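Putative 5-carboxymethyl-2-hydroxymuconate isomerase (Pseudomonas aeruginosa, PDB 3E6Q) probably isomerises 5-carboxymethyl-2-hydroxymuconate and assembles as a trimer. Local coordinates at residues His84-Ile89 with Ser124-Glu129; Ala31-Glu36 with Glu79-His84. One frame throughout, in Å; residues are numbered along the deposited sequence. Where two conformers were deposited one is given.

In the fold
Both contacts use strand 82-90, whose early part belongs to contact 2 and whose later part pairs in contact 1, with H84 common to the two. Their centres lie about 18 Å apart, contact 1 about 6 Å from the centre of the chain and contact 2 about 15 Å from it. They meet directly where S124 N approaches L83 O at 2.9 Å, probably a hydrogen bond that carries the ladder of 84-89 with 124-129 back toward 79-84. H84 also binds a formic acid molecule, probably from the crystallisation liquor, and the side chain of C86 comes within about 3 Å of a bound sodium ion, nearest atoms. Both contacts touch the second subunit of the trimer.

Contact 1 of 2, residues His84-Ile89 with Ser124-Glu129; sequences HACLSI and SVEVRE. With FMT (formic acid), chain P.
The ring of H84 meets S124 at its edge: ND1 and S124 OG are 2.7 Å apart in a hydrogen bond that either could donate. S124 OG is also hydrogen-bonded to H24 NE2 of the second subunit. With CG anti to the backbone N (chi1 179°), the imidazole reaches along the sheet face, and its other nitrogen, NE2, gives a nearly straight bond (170°) to formic acid O1 at 2.7 Å. E126, extended from the neighbouring strand, brings OE1 to 2.6 Å from the same O1. C86 lies beside this group, its SG 3.5 Å from R128 CD. Farther along the same face the R128 chain bends at chi3 (-66°), and its guanidinium comes edge-on to S88, NH1 donating to OG at 2.9 Å. The arginine is gripped again by a salt bridge from NH2 to E126 of the third subunit, while E126 OE2 pairs with R128 of the second, so the same ion pair recurs around the trimer.

On the face that carries A85, L87 and V125 the contacts are van der Waals ones, as between A85 CB and V125 CG2 at 4.2 Å. Five backbone hydrogen bonds join the parallel strands, from A85 N to S124 O at one end to I89 N to R128 O at the other. Helix 95-112, which links the two strands in a beta-alpha-beta crossover, covers this face through C106, L105 and L109. Strand 24-30 flanks 82-90 on its other edge, and an antiparallel strand of the second subunit continues the sheet beyond S124 and V125.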
ATOM      1  N   HIS A  84       7.538  -9.731   0.855  1.00 14.96           N
ATOM      2  CA  HIS A  84       6.060  -9.739   0.904  1.00 15.26           C
ATOM      3  C   HIS A  84       5.431  -9.289  -0.405  1.00 15.82           C
ATOM      4  O   HIS A  84       5.941  -8.369  -1.061  1.00 17.05           O
ATOM      5  CB  HIS A  84       5.580  -8.853   2.049  1.00 15.11           C
ATOM      6  CG  HIS A  84       4.094  -8.785   2.171  1.00 17.79           C
ATOM      7  ND1 HIS A  84       3.322  -9.855   2.596  1.00 15.39           N
ATOM      8  CD2 HIS A  84       3.236  -7.771   1.912  1.00 18.90           C
ATOM      9  CE1 HIS A  84       2.050  -9.490   2.595  1.00 15.61           C
ATOM     10  NE2 HIS A  84       1.964  -8.241   2.161  1.00 17.34           N
ATOM     11  N   ALA A  85       4.330  -9.921  -0.775  1.00 14.71           N
ATOM     12  CA  ALA A  85       3.550  -9.480  -1.906  1.00 15.45           C
ATOM     13  C   ALA A  85       2.097  -9.314  -1.500  1.00 14.92           C
ATOM     14  O   ALA A  85       1.573 -10.022  -0.641  1.00 13.76           O
ATOM     15  CB  ALA A  85       3.652 -10.448  -3.051  1.00 16.32           C
ATOM     16  N   CYS A  86       1.447  -8.360  -2.151  1.00 14.60           N
ATOM     17  CA  CYS A  86       0.013  -8.130  -1.979  1.00 14.42           C
ATOM     18  C   CYS A  86      -0.577  -8.137  -3.392  1.00 15.45           C
ATOM     19  O   CYS A  86      -0.264  -7.269  -4.234  1.00 14.31           O
ATOM     20  CB  CYS A  86      -0.238  -6.793  -1.275  1.00 16.15           C
ATOM     21  SG  CYS A  86      -2.020  -6.567  -0.995  1.00 20.12           S
ATOM     22  N   LEU A  87      -1.343  -9.174  -3.679  1.00 14.58           N
ATOM     23  CA  LEU A  87      -2.085  -9.305  -4.923  1.00 13.97           C
ATOM     24  C   LEU A  87      -3.496  -8.790  -4.705  1.00 16.22           C
ATOM     25  O   LEU A  87      -4.227  -9.298  -3.826  1.00 15.96           O
ATOM     26  CB  LEU A  87      -2.165 -10.770  -5.386  1.00 14.03           C
ATOM     27  CG  LEU A  87      -2.910 -11.007  -6.706  1.00 15.49           C
ATOM     28  CD1 LEU A  87      -2.138 -10.430  -7.908  1.00 16.87           C
ATOM     29  CD2 LEU A  87      -3.255 -12.513  -6.903  1.00 17.54           C
ATOM     30  N   SER A  88      -3.886  -7.812  -5.507  1.00 16.05           N
ATOM     31  CA  SER A  88      -5.254  -7.261  -5.441  1.00 15.63           C
ATOM     32  C   SER A  88      -6.018  -7.621  -6.680  1.00 16.65           C
ATOM     33  O   SER A  88      -5.614  -7.267  -7.814  1.00 16.32           O
ATOM     34  CB  SER A  88      -5.201  -5.721  -5.318  1.00 16.05           C
ATOM     35  OG  SER A  88      -4.599  -5.296  -4.094  1.00 15.52           O
ATOM     36  N   ILE A  89      -7.136  -8.326  -6.461  1.00 16.03           N
ATOM     37  CA  ILE A  89      -8.033  -8.748  -7.533  1.00 16.13           C
ATOM     38  C   ILE A  89      -9.433  -8.184  -7.300  1.00 15.09           C
ATOM     39  O   ILE A  89      -9.741  -7.737  -6.196  1.00 16.33           O
ATOM     40  CB  ILE A  89      -8.065 -10.294  -7.674  1.00 16.52           C
ATOM     41  CG1 ILE A  89      -8.799 -10.951  -6.500  1.00 17.64           C
ATOM     42  CG2 ILE A  89      -6.674 -10.875  -8.032  1.00 17.46           C
ATOM     43  CD1 ILE A  89      -9.076 -12.457  -6.672  1.00 17.69           C
ATOM     44  N   SER A 124       5.870 -13.887   2.361  1.00 14.48           N
ATOM     45  CA  SER A 124       4.400 -13.955   2.511  1.00 14.47           C
ATOM     46  C   SER A 124       3.706 -13.344   1.311  1.00 13.53           C
ATOM     47  O   SER A 124       4.249 -12.467   0.634  1.00 14.41           O
ATOM     48  CB  SER A 124       3.885 -13.248   3.780  1.00 16.72           C
ATOM     49  OG  SER A 124       4.436 -11.939   3.917  1.00 15.87           O
ATOM     50  N   VAL A 125       2.474 -13.773   1.096  1.00 13.86           N
ATOM     51  CA  VAL A 125       1.618 -13.236   0.045  1.00 14.15           C
ATOM     52  C   VAL A 125       0.191 -13.092   0.591  1.00 14.27           C
ATOM     53  O   VAL A 125      -0.367 -14.095   1.077  1.00 14.88           O
ATOM     54  CB  VAL A 125       1.597 -14.134  -1.223  1.00 15.31           C
ATOM     55  CG1 VAL A 125       0.719 -13.550  -2.319  1.00 13.91           C
ATOM     56  CG2 VAL A 125       2.994 -14.397  -1.770  1.00 13.84           C
ATOM     57  N   GLU A 126      -0.367 -11.880   0.491  1.00 13.48           N
ATOM     58  CA  GLU A 126      -1.760 -11.607   0.806  1.00 14.46           C
ATOM     59  C   GLU A 126      -2.457 -11.571  -0.537  1.00 15.23           C
ATOM     60  O   GLU A 126      -1.913 -11.005  -1.491  1.00 14.51           O
ATOM     61  CB  GLU A 126      -1.937 -10.261   1.486  1.00 17.04           C
ATOM     62  CG  GLU A 126      -3.346  -9.872   1.566  1.00 20.31           C
ATOM     63  CD  GLU A 126      -3.651  -8.593   2.351  1.00 17.66           C
ATOM     64  OE1 GLU A 126      -2.752  -7.759   2.641  1.00 19.65           O
ATOM     65  OE2 GLU A 126      -4.854  -8.467   2.597  1.00 20.27           O
ATOM     66  N   VAL A 127      -3.651 -12.145  -0.616  1.00 15.32           N
ATOM     67  CA  VAL A 127      -4.551 -11.904  -1.745  1.00 15.44           C
ATOM     68  C   VAL A 127      -5.775 -11.109  -1.204  1.00 14.62           C
ATOM     69  O   VAL A 127      -6.442 -11.556  -0.265  1.00 14.76           O
ATOM     70  CB  VAL A 127      -5.017 -13.221  -2.360  1.00 15.59           C
ATOM     71  CG1 VAL A 127      -5.959 -12.925  -3.561  1.00 17.54           C
ATOM     72  CG2 VAL A 127      -3.826 -14.091  -2.784  1.00 16.63           C
ATOM     73  N   ARG A 128      -5.948  -9.898  -1.677  1.00 13.99           N
ATOM     74  CA  ARG A 128      -7.038  -9.031  -1.250  1.00 14.74           C
ATOM     75  C   ARG A 128      -7.989  -8.681  -2.402  1.00 15.70           C
ATOM     76  O   ARG A 128      -7.661  -8.870  -3.573  1.00 16.04           O
ATOM     77  CB  ARG A 128      -6.529  -7.761  -0.606  1.00 15.81           C
ATOM     78  CG  ARG A 128      -5.700  -6.849  -1.528  1.00 14.11           C
ATOM     79  CD  ARG A 128      -5.329  -5.547  -0.861  1.00 16.49           C
ATOM     80  NE  ARG A 128      -6.515  -4.728  -0.590  1.00 15.01           N
ATOM     81  CZ  ARG A 128      -7.035  -3.836  -1.449  1.00 17.40           C
ATOM     82  NH1 ARG A 128      -6.475  -3.619  -2.612  1.00 16.05           N
ATOM     83  NH2 ARG A 128      -8.120  -3.147  -1.115  1.00 19.08           N
ATOM     84  N   GLU A 129      -9.154  -8.181  -2.052  1.00 16.86           N
ATOM     85  CA  GLU A 129     -10.206  -7.913  -3.025  1.00 17.01           C
ATOM     86  C   GLU A 129     -10.530  -6.396  -3.101  1.00 18.39           C
ATOM     87  O   GLU A 129     -10.605  -5.708  -2.070  1.00 19.79           O
ATOM     88  CB  GLU A 129     -11.458  -8.625  -2.600  1.00 18.37           C
ATOM     89  CG  GLU A 129     -11.350 -10.116  -2.623  1.00 19.75           C
ATOM     90  CD  GLU A 129     -12.675 -10.777  -2.223  1.00 27.57           C
ATOM     91  OE1 GLU A 129     -13.156 -10.568  -1.074  1.00 30.61           O
ATOM     92  OE2 GLU A 129     -13.272 -11.440  -3.057  1.00 24.25           O
TER
HETATM   93  C   FMT P 335      -0.082  -6.107   3.010  1.00 36.41           C
HETATM   94  O1  FMT P 335      -0.348  -6.854   2.101  1.00 30.74           O
HETATM   95  O2  FMT P 335       0.830  -5.265   2.851  1.00 41.84           O

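Contact 2 of 2, residues Ala31-Glu36 with Glu79-His84. With FMT (formic acid), chain P.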
ATOM      1  N   ALA A  31      15.750  -4.022   2.138  1.00 15.51           N
ATOM      2  CA  ALA A  31      16.952  -3.613   1.388  1.00 14.71           C
ATOM      3  C   ALA A  31      18.152  -4.562   1.524  1.00 14.60           C
ATOM      4  O   ALA A  31      19.032  -4.593   0.659  1.00 17.11           O
ATOM      5  CB  ALA A  31      17.351  -2.142   1.782  1.00 15.13           C
ATOM      6  N   ASN A  32      18.193  -5.319   2.629  1.00 14.93           N
ATOM      7  CA  ASN A  32      19.214  -6.364   2.875  1.00 14.56           C
ATOM      8  C   ASN A  32      18.978  -7.700   2.227  1.00 15.99           C
ATOM      9  O   ASN A  32      19.787  -8.607   2.392  1.00 16.66           O
ATOM     10  CB  ASN A  32      19.429  -6.545   4.382  1.00 15.19           C
ATOM     11  CG  ASN A  32      18.216  -7.049   5.111  1.00 17.08           C
ATOM     12  OD1 ASN A  32      17.119  -6.994   4.585  1.00 17.23           O
ATOM     13  ND2 ASN A  32      18.417  -7.541   6.357  1.00 19.25           N
ATOM     14  N   LEU A  33      17.852  -7.853   1.523  1.00 16.01           N
ATOM     15  CA  LEU A  33      17.521  -9.113   0.880  1.00 16.62           C
ATOM     16  C   LEU A  33      18.258  -9.285  -0.437  1.00 17.35           C
ATOM     17  O   LEU A  33      18.148  -8.445  -1.345  1.00 18.58           O
ATOM     18  CB  LEU A  33      16.005  -9.217   0.613  1.00 15.89           C
ATOM     19  CG  LEU A  33      15.539 -10.594   0.113  1.00 16.87           C
ATOM     20  CD1 LEU A  33      15.862 -11.721   1.138  1.00 19.05           C
ATOM     21  CD2 LEU A  33      14.039 -10.525  -0.144  1.00 19.21           C
ATOM     22  N   ARG A  34      18.924 -10.427  -0.575  1.00 19.04           N
ATOM     23  CA  ARG A  34      19.581 -10.820  -1.820  1.00 19.74           C
ATOM     24  C   ARG A  34      18.647 -11.752  -2.544  1.00 19.23           C
ATOM     25  O   ARG A  34      18.157 -12.680  -1.948  1.00 19.53           O
ATOM     26  CB  ARG A  34      20.915 -11.530  -1.525  1.00 19.86           C
ATOM     27  CG  ARG A  34      21.956 -10.590  -0.914  1.00 19.65           C
ATOM     28  CD  ARG A  34      23.281 -11.288  -0.645  1.00 24.81           C
ATOM     29  NE  ARG A  34      23.081 -12.342   0.328  1.00 25.54           N
ATOM     30  CZ  ARG A  34      23.067 -13.639   0.057  1.00 29.82           C
ATOM     31  NH1 ARG A  34      22.888 -14.494   1.066  1.00 34.22           N
ATOM     32  NH2 ARG A  34      23.227 -14.084  -1.183  1.00 28.38           N
ATOM     33  N   LEU A  35      18.474 -11.529  -3.850  1.00 19.49           N
ATOM     34  CA  LEU A  35      17.623 -12.367  -4.714  1.00 19.32           C
ATOM     35  C   LEU A  35      18.481 -13.054  -5.755  1.00 20.07           C
ATOM     36  O   LEU A  35      19.599 -12.567  -6.078  1.00 20.69           O
ATOM     37  CB  LEU A  35      16.592 -11.483  -5.469  1.00 19.01           C
ATOM     38  CG  LEU A  35      15.620 -10.664  -4.608  1.00 20.62           C
ATOM     39  CD1 LEU A  35      14.728  -9.787  -5.503  1.00 23.11           C
ATOM     40  CD2 LEU A  35      14.790 -11.523  -3.742  1.00 20.78           C
ATOM     41  N   GLU A  36      17.962 -14.143  -6.289  1.00 21.55           N
ATOM     42  CA  GLU A  36      18.606 -14.848  -7.403  1.00 22.57           C
ATOM     43  C   GLU A  36      18.364 -14.170  -8.739  1.00 24.50           C
ATOM     44  O   GLU A  36      18.997 -14.526  -9.757  1.00 25.77           O
ATOM     45  CB  GLU A  36      18.104 -16.286  -7.470  1.00 24.46           C
ATOM     46  CG  GLU A  36      18.259 -17.115  -6.191  1.00 26.71           C
ATOM     47  CD  GLU A  36      19.725 -17.524  -5.884  1.00 34.29           C
ATOM     48  OE1 GLU A  36      20.639 -17.196  -6.664  1.00 38.44           O
ATOM     49  OE2 GLU A  36      19.984 -18.170  -4.838  1.00 37.65           O
ATOM     50  N   GLU A  79      19.793  -9.603  12.717  1.00 20.64           N
ATOM     51  CA  GLU A  79      19.637  -9.135  11.344  0.60 21.38           C
ATOM     52  C   GLU A  79      18.663 -10.051  10.620  1.00 19.41           C
ATOM     53  O   GLU A  79      18.852 -11.294  10.565  1.00 18.41           O
ATOM     54  CB  GLU A  79      20.990  -9.193  10.619  0.60 22.74           C
ATOM     55  CG  GLU A  79      22.072  -8.327  11.246  0.60 26.58           C
ATOM     56  CD  GLU A  79      21.864  -6.838  11.003  0.60 31.22           C
ATOM     57  OE1 GLU A  79      21.126  -6.454  10.078  0.60 35.59           O
ATOM     58  OE2 GLU A  79      22.485  -6.039  11.733  0.60 36.92           O
ATOM     59  N   ARG A  80      17.636  -9.456  10.036  1.00 18.86           N
ATOM     60  CA  ARG A  80      16.581 -10.219   9.401  1.00 16.95           C
ATOM     61  C   ARG A  80      16.145  -9.527   8.129  1.00 16.54           C
ATOM     62  O   ARG A  80      16.164  -8.300   8.060  1.00 16.85           O
ATOM     63  CB  ARG A  80      15.367 -10.308  10.328  1.00 16.54           C
ATOM     64  CG  ARG A  80      15.618 -11.093  11.599  1.00 18.85           C
ATOM     65  CD  ARG A  80      14.432 -10.934  12.540  1.00 19.30           C
ATOM     66  NE  ARG A  80      14.559 -11.834  13.689  1.00 18.37           N
ATOM     67  CZ  ARG A  80      14.003 -11.619  14.883  1.00 20.74           C
ATOM     68  NH1 ARG A  80      13.373 -10.500  15.122  1.00 19.32           N
ATOM     69  NH2 ARG A  80      14.149 -12.497  15.865  1.00 21.02           N
ATOM     70  N   ALA A  81      15.738 -10.334   7.169  1.00 15.81           N
ATOM     71  CA  ALA A  81      15.219  -9.858   5.873  1.00 15.82           C
ATOM     72  C   ALA A  81      13.890 -10.542   5.636  1.00 15.26           C
ATOM     73  O   ALA A  81      13.635 -11.646   6.132  1.00 15.18           O
ATOM     74  CB  ALA A  81      16.177 -10.184   4.736  1.00 15.40           C
ATOM     75  N   TYR A  82      13.008  -9.861   4.892  1.00 14.24           N
ATOM     76  CA  TYR A  82      11.736 -10.402   4.576  1.00 14.49           C
ATOM     77  C   TYR A  82      11.273  -9.904   3.207  1.00 13.02           C
ATOM     78  O   TYR A  82      11.808  -8.929   2.670  1.00 13.45           O
ATOM     79  CB  TYR A  82      10.659 -10.170   5.658  1.00 14.70           C
ATOM     80  CG  TYR A  82      10.268  -8.755   5.895  1.00 14.05           C
ATOM     81  CD1 TYR A  82       9.369  -8.085   5.061  1.00 15.62           C
ATOM     82  CD2 TYR A  82      10.793  -8.075   7.026  1.00 15.68           C
ATOM     83  CE1 TYR A  82       8.980  -6.749   5.328  1.00 14.94           C
ATOM     84  CE2 TYR A  82      10.439  -6.712   7.268  1.00 14.52           C
ATOM     85  CZ  TYR A  82       9.534  -6.083   6.411  1.00 14.26           C
ATOM     86  OH  TYR A  82       9.162  -4.783   6.650  1.00 15.98           O
ATOM     87  N   LEU A  83      10.342 -10.669   2.637  1.00 13.99           N
ATOM     88  CA  LEU A  83       9.806 -10.474   1.284  1.00 13.74           C
ATOM     89  C   LEU A  83       8.282 -10.707   1.366  1.00 15.09           C
ATOM     90  O   LEU A  83       7.802 -11.722   1.883  1.00 14.70           O
ATOM     91  CB  LEU A  83      10.453 -11.471   0.329  1.00 14.84           C
ATOM     92  CG  LEU A  83      10.078 -11.479  -1.149  1.00 15.57           C
ATOM     93  CD1 LEU A  83      10.316 -10.138  -1.830  1.00 15.57           C
ATOM     94  CD2 LEU A  83      10.845 -12.623  -1.876  1.00 17.22           C
ATOM     95  N   HIS A  84       7.538  -9.731   0.855  1.00 14.96           N
ATOM     96  CA  HIS A  84       6.060  -9.739   0.904  1.00 15.26           C
ATOM     97  C   HIS A  84       5.431  -9.289  -0.405  1.00 15.82           C
ATOM     98  O   HIS A  84       5.941  -8.369  -1.061  1.00 17.05           O
ATOM     99  CB  HIS A  84       5.580  -8.853   2.049  1.00 15.11           C
ATOM    100  CG  HIS A  84       4.094  -8.785   2.171  1.00 17.79           C
ATOM    101  ND1 HIS A  84       3.322  -9.855   2.596  1.00 15.39           N
ATOM    102  CD2 HIS A  84       3.236  -7.771   1.912  1.00 18.90           C
ATOM    103  CE1 HIS A  84       2.050  -9.490   2.595  1.00 15.61           C
ATOM    104  NE2 HIS A  84       1.964  -8.241   2.161  1.00 17.34           N
TER
HETATM  105  C   FMT P 335      -0.082  -6.107   3.010  1.00 36.41           C
HETATM  106  O1  FMT P 335      -0.348  -6.854   2.101  1.00 30.74           O
HETATM  107  O2  FMT P 335       0.830  -5.265   2.851  1.00 41.84           O
HETATM  108  O   HOH W   1      21.198  -7.638   7.337  1.00 22.68           O
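At N32 a chi1 of 64° sets CG between the backbone N and carbonyl carbon, and the small chi2 turns the amide so that ND2 faces R80 and OD1 lies over A81. L33 has CG anti to the backbone N (chi1 -172°), which sends its two methyls toward A81 and L83. The N32 ND2 to R80 O hydrogen bond is 2.9 Å long and straight at the hydrogen. It lies in the plane of the N32 amide, yet meets the R80 carbonyl from above its plane. ND2 also donates to a water 3.0 Å away, which reaches E79 in one of its two deposited conformers. The other end of the amide, OD1, is hydrogen-bonded to T30 OG1, to which the backbone N of Y82 also bonds, and sits 3.3 Å from A81 CB. One residue on, L33 CD1 touches A81 CB at 3.9 Å, and CD2 reaches L83 CB at 3.7 Å, the two leucine side chains crossing at about a right angle.

ND2 thus makes the bond that ties the turn after strand 24-30 to the approach to strand 82-90, while the OD1 bond to T30 fixes the rotation of the amide. L33, A81 and L83 form the apolar part, one off-plane N-H...O bond the polar part, and no charged pair crosses between the segments.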